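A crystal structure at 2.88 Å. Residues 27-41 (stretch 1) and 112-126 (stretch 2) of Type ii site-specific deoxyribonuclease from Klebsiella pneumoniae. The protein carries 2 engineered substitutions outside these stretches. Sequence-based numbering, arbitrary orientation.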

# COMPACT_ATOMS: atom_id res chain seq x y z
N GLN A 27 14.82 -20.53 -20.38
CA GLN A 27 14.25 -20.31 -21.70
C GLN A 27 13.57 -18.94 -21.84
O GLN A 27 13.51 -18.38 -22.93
CB GLN A 27 13.24 -21.42 -22.00
CG GLN A 27 13.17 -21.81 -23.46
CD GLN A 27 14.13 -22.93 -23.79
OE1 GLN A 27 13.98 -24.05 -23.30
NE2 GLN A 27 15.11 -22.64 -24.64
N VAL A 28 13.06 -18.40 -20.74
CA VAL A 28 12.49 -17.06 -20.73
C VAL A 28 13.60 -16.02 -20.83
O VAL A 28 13.47 -15.01 -21.55
CB VAL A 28 11.63 -16.80 -19.48
CG1 VAL A 28 11.23 -15.33 -19.39
CG2 VAL A 28 10.40 -17.67 -19.51
N ILE A 29 14.70 -16.26 -20.11
CA ILE A 29 15.84 -15.37 -20.18
C ILE A 29 16.43 -15.36 -21.59
O ILE A 29 16.59 -14.29 -22.19
CB ILE A 29 16.92 -15.70 -19.14
CG1 ILE A 29 16.32 -15.67 -17.73
CG2 ILE A 29 18.02 -14.66 -19.21
CD1 ILE A 29 17.07 -16.49 -16.71
N GLU A 30 16.70 -16.55 -22.12
CA GLU A 30 17.21 -16.67 -23.47
C GLU A 30 16.42 -15.80 -24.43
O GLU A 30 16.99 -15.03 -25.19
CB GLU A 30 17.18 -18.13 -23.93
CG GLU A 30 17.54 -18.34 -25.39
CD GLU A 30 17.97 -19.76 -25.69
OE1 GLU A 30 18.42 -20.46 -24.75
OE2 GLU A 30 17.87 -20.17 -26.86
N HIS A 31 15.10 -15.89 -24.35
CA HIS A 31 14.20 -15.27 -25.32
C HIS A 31 14.02 -13.78 -25.13
O HIS A 31 13.86 -13.05 -26.11
CB HIS A 31 12.84 -15.98 -25.32
CG HIS A 31 11.86 -15.42 -26.31
ND1 HIS A 31 11.75 -15.91 -27.60
CD2 HIS A 31 10.95 -14.43 -26.21
CE1 HIS A 31 10.81 -15.25 -28.24
NE2 HIS A 31 10.31 -14.33 -27.42
N ALA A 32 14.03 -13.32 -23.89
CA ALA A 32 13.90 -11.89 -23.62
C ALA A 32 15.16 -11.16 -24.09
O ALA A 32 15.07 -10.07 -24.67
CB ALA A 32 13.66 -11.64 -22.14
N MSE A 33 16.31 -11.79 -23.85
CA MSE A 33 17.61 -11.27 -24.28
C MSE A 33 17.71 -11.13 -25.80
O MSE A 33 18.12 -10.09 -26.31
CB MSE A 33 18.75 -12.14 -23.75
CG MSE A 33 19.04 -11.97 -22.26
SE MSE A 33 19.70 -10.18 -21.80
CE MSE A 33 21.50 -10.33 -22.54
N LEU A 34 17.33 -12.18 -26.53
CA LEU A 34 17.36 -12.15 -27.98
C LEU A 34 16.31 -11.21 -28.56
O LEU A 34 16.49 -10.69 -29.66
CB LEU A 34 17.22 -13.56 -28.57
CG LEU A 34 18.30 -14.58 -28.23
CD1 LEU A 34 17.99 -15.92 -28.85
CD2 LEU A 34 19.68 -14.12 -28.66
N LEU A 35 15.22 -10.99 -27.83
CA LEU A 35 14.19 -10.07 -28.29
C LEU A 35 14.70 -8.64 -28.33
O LEU A 35 14.59 -7.97 -29.36
CB LEU A 35 12.94 -10.15 -27.39
CG LEU A 35 11.64 -10.75 -27.93
CD1 LEU A 35 10.62 -10.86 -26.81
CD2 LEU A 35 11.09 -9.90 -29.06
N LEU A 36 15.26 -8.19 -27.20
CA LEU A 36 15.82 -6.84 -27.06
C LEU A 36 16.97 -6.65 -28.03
O LEU A 36 17.08 -5.62 -28.69
CB LEU A 36 16.29 -6.58 -25.62
CG LEU A 36 15.34 -6.71 -24.41
CD1 LEU A 36 16.12 -6.73 -23.11
CD2 LEU A 36 14.35 -5.58 -24.37
N LYS A 37 17.82 -7.67 -28.13
CA LYS A 37 18.92 -7.70 -29.07
C LYS A 37 18.50 -7.48 -30.55
O LYS A 37 19.12 -6.68 -31.24
CB LYS A 37 19.71 -9.01 -28.90
CG LYS A 37 20.89 -9.20 -29.84
CD LYS A 37 21.83 -10.27 -29.32
CE LYS A 37 22.99 -10.51 -30.28
NZ LYS A 37 22.63 -11.47 -31.36
N ASN A 38 17.46 -8.15 -31.01
CA ASN A 38 17.08 -8.09 -32.43
C ASN A 38 16.07 -7.00 -32.82
O ASN A 38 15.91 -6.70 -34.01
CB ASN A 38 16.60 -9.45 -32.91
CG ASN A 38 17.62 -10.55 -32.69
OD1 ASN A 38 18.80 -10.39 -32.99
ND2 ASN A 38 17.16 -11.68 -32.16
N ASN A 39 15.40 -6.42 -31.83
CA ASN A 39 14.36 -5.44 -32.13
C ASN A 39 14.52 -4.08 -31.45
O ASN A 39 14.04 -3.07 -31.96
CB ASN A 39 12.98 -6.02 -31.80
CG ASN A 39 12.80 -7.42 -32.34
OD1 ASN A 39 12.77 -7.63 -33.55
ND2 ASN A 39 12.71 -8.38 -31.45
N ALA A 40 15.20 -4.06 -30.30
CA ALA A 40 15.26 -2.85 -29.49
C ALA A 40 16.47 -1.97 -29.77
O ALA A 40 17.59 -2.47 -29.90
CB ALA A 40 15.19 -3.20 -28.02
N GLY A 41 16.22 -0.67 -29.86
CA GLY A 41 17.29 0.31 -29.77
C GLY A 41 17.78 0.36 -28.34
O GLY A 41 17.07 -0.04 -27.41
N TYR A 112 20.56 -8.98 -12.17
CA TYR A 112 20.06 -7.71 -12.72
C TYR A 112 19.62 -7.88 -14.16
O TYR A 112 18.49 -7.56 -14.52
CB TYR A 112 21.12 -6.61 -12.62
CG TYR A 112 20.63 -5.23 -13.02
CD1 TYR A 112 19.82 -4.49 -12.16
CD2 TYR A 112 20.96 -4.67 -14.25
CE1 TYR A 112 19.36 -3.23 -12.51
CE2 TYR A 112 20.50 -3.40 -14.61
CZ TYR A 112 19.70 -2.69 -13.73
OH TYR A 112 19.24 -1.43 -14.05
N THR A 113 20.53 -8.40 -14.98
CA THR A 113 20.29 -8.58 -16.40
C THR A 113 19.12 -9.52 -16.64
O THR A 113 18.26 -9.23 -17.46
CB THR A 113 21.58 -9.09 -17.08
OG1 THR A 113 22.58 -8.07 -16.99
CG2 THR A 113 21.36 -9.43 -18.55
N SER A 114 19.08 -10.64 -15.92
CA SER A 114 18.03 -11.63 -16.13
C SER A 114 16.65 -11.03 -15.90
O SER A 114 15.79 -11.10 -16.78
CB SER A 114 18.23 -12.85 -15.22
OG SER A 114 19.36 -13.61 -15.60
N VAL A 115 16.45 -10.44 -14.72
CA VAL A 115 15.18 -9.82 -14.33
C VAL A 115 14.85 -8.59 -15.17
O VAL A 115 13.70 -8.41 -15.59
CB VAL A 115 15.16 -9.47 -12.82
CG1 VAL A 115 14.05 -8.50 -12.50
CG2 VAL A 115 15.00 -10.72 -11.99
N MSE A 116 15.84 -7.75 -15.43
CA MSE A 116 15.61 -6.50 -16.14
C MSE A 116 15.42 -6.71 -17.62
O MSE A 116 14.84 -5.87 -18.29
CB MSE A 116 16.74 -5.50 -15.90
CG MSE A 116 16.72 -4.89 -14.52
SE MSE A 116 15.11 -3.80 -14.22
CE MSE A 116 15.71 -2.20 -15.17
N SER A 117 15.90 -7.84 -18.14
CA SER A 117 15.69 -8.17 -19.53
C SER A 117 14.24 -8.51 -19.75
O SER A 117 13.64 -8.08 -20.73
CB SER A 117 16.56 -9.35 -19.95
OG SER A 117 16.16 -10.53 -19.27
N VAL A 118 13.67 -9.28 -18.82
CA VAL A 118 12.25 -9.60 -18.92
C VAL A 118 11.41 -8.35 -18.69
O VAL A 118 10.46 -8.11 -19.43
CB VAL A 118 11.86 -10.71 -17.95
CG1 VAL A 118 10.36 -10.91 -17.98
CG2 VAL A 118 12.55 -11.99 -18.32
N ALA A 119 11.77 -7.55 -17.70
CA ALA A 119 11.03 -6.35 -17.36
C ALA A 119 10.93 -5.36 -18.53
O ALA A 119 9.84 -4.91 -18.87
CB ALA A 119 11.62 -5.68 -16.11
N CYS A 120 12.07 -5.04 -19.14
CA CYS A 120 12.12 -4.10 -20.26
C CYS A 120 11.34 -4.57 -21.48
O CYS A 120 10.79 -3.75 -22.22
CB CYS A 120 13.56 -3.82 -20.67
SG CYS A 120 14.48 -2.92 -19.46
N CYS A 121 11.33 -5.88 -21.71
CA CYS A 121 10.50 -6.48 -22.76
C CYS A 121 9.02 -6.13 -22.61
O CYS A 121 8.36 -5.79 -23.59
CB CYS A 121 10.70 -7.98 -22.78
SG CYS A 121 12.20 -8.48 -23.63
N PHE A 122 8.53 -6.20 -21.37
CA PHE A 122 7.16 -5.80 -21.04
C PHE A 122 6.88 -4.31 -21.18
O PHE A 122 5.76 -3.92 -21.49
CB PHE A 122 6.80 -6.23 -19.62
CG PHE A 122 6.41 -7.67 -19.49
CD1 PHE A 122 5.15 -8.01 -19.01
CD2 PHE A 122 7.29 -8.69 -19.85
CE1 PHE A 122 4.79 -9.35 -18.89
CE2 PHE A 122 6.94 -10.03 -19.73
CZ PHE A 122 5.69 -10.36 -19.26
N ASP A 123 7.88 -3.48 -20.92
CA ASP A 123 7.69 -2.04 -21.07
C ASP A 123 7.55 -1.66 -22.53
O ASP A 123 6.84 -0.71 -22.86
CB ASP A 123 8.85 -1.27 -20.45
CG ASP A 123 9.10 -1.65 -19.00
OD1 ASP A 123 8.15 -1.77 -18.21
OD2 ASP A 123 10.29 -1.80 -18.65
N LEU A 124 8.21 -2.42 -23.41
CA LEU A 124 8.18 -2.12 -24.84
C LEU A 124 7.04 -2.81 -25.56
O LEU A 124 6.43 -2.22 -26.44
CB LEU A 124 9.51 -2.48 -25.51
CG LEU A 124 10.82 -1.78 -25.10
CD1 LEU A 124 11.98 -2.44 -25.81
CD2 LEU A 124 10.81 -0.28 -25.36
N TRP A 125 6.75 -4.06 -25.20
CA TRP A 125 5.74 -4.82 -25.93
C TRP A 125 4.47 -5.08 -25.12
O TRP A 125 3.57 -5.81 -25.56
CB TRP A 125 6.34 -6.09 -26.53
CG TRP A 125 7.33 -5.75 -27.60
CD1 TRP A 125 7.05 -5.24 -28.84
CD2 TRP A 125 8.76 -5.85 -27.53
NE1 TRP A 125 8.21 -5.03 -29.54
CE2 TRP A 125 9.28 -5.39 -28.76
CE3 TRP A 125 9.66 -6.27 -26.55
CZ2 TRP A 125 10.64 -5.35 -29.04
CZ3 TRP A 125 11.02 -6.24 -26.82
CH2 TRP A 125 11.50 -5.79 -28.06
N LYS A 126 4.42 -4.46 -23.95
CA LYS A 126 3.21 -4.31 -23.11
C LYS A 126 2.19 -5.43 -23.23
O LYS A 126 1.02 -5.19 -23.55
CB LYS A 126 2.56 -2.93 -23.31
CG LYS A 126 2.49 -2.43 -24.77
CD LYS A 126 2.50 -0.91 -24.85

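The two stretches form a close, steeply crossed helix–helix contact held by apolar packing, with no hydrogen bond passing between them. Helices 27-39 and 112-125 approach to 8.6 Å between axes, their N-to-C directions diverging by 58°, and the two stretches bury 618 Å², both sides summed. The backbones come closest at Ala32 and Val118, with CA atoms 5.5 Å apart; the CB of Ala32, which points toward the second helix, rests 3.8 Å from the backbone O of Ser117. Backbone polar groups near the crossing are largely engaged within their own helices, and Ser117 OG donates to Ser114 O at 2.6 Å, so this hydroxyl is satisfied without a partner across the interface.

Around the crossing, Val28 CG1 meets Val118 CG2 at 3.7 Å, while the selenium of selenomethionine Met33 lies 3.7 Å from both Thr113 CG2 and Ser117 CB. Ile29 CD1 approaches Ser114 OG at 3.8 Å, a van der Waals contact with a hydroxyl that is hydrogen-bonded just outside the stretch.

The CA-to-CB bond of Leu36 points sideways, but the end of the side chain comes nearer and enters a hole formed by Ser117, Cys120, Cys121 and Leu124, with its CD2 3.7 Å from Cys121 SG and 4.2 Å from Leu124 CD1. Cys121 SG also touches Ala32 CB at 3.8 Å, so the sulfur packs against Ala32 and Leu36, one turn apart on the first helix, and also lies 3.4 Å from Ala32 O.

Toward the C-terminal ends, Trp125 provides a broad indole surface. Leu35 CD2 lies over one face, 4.2 Å from Trp125 CH2, and Asn39 CB approaches Trp125 CZ2 obliquely at 3.7 Å. The Asn39 amide turns back to its own helix, where Asn39 ND2 makes a weak hydrogen bond to Leu35 O at 2.8 Å. Just beyond the helix, Ala40 CB packs against Leu124 CD1 at 4.0 Å.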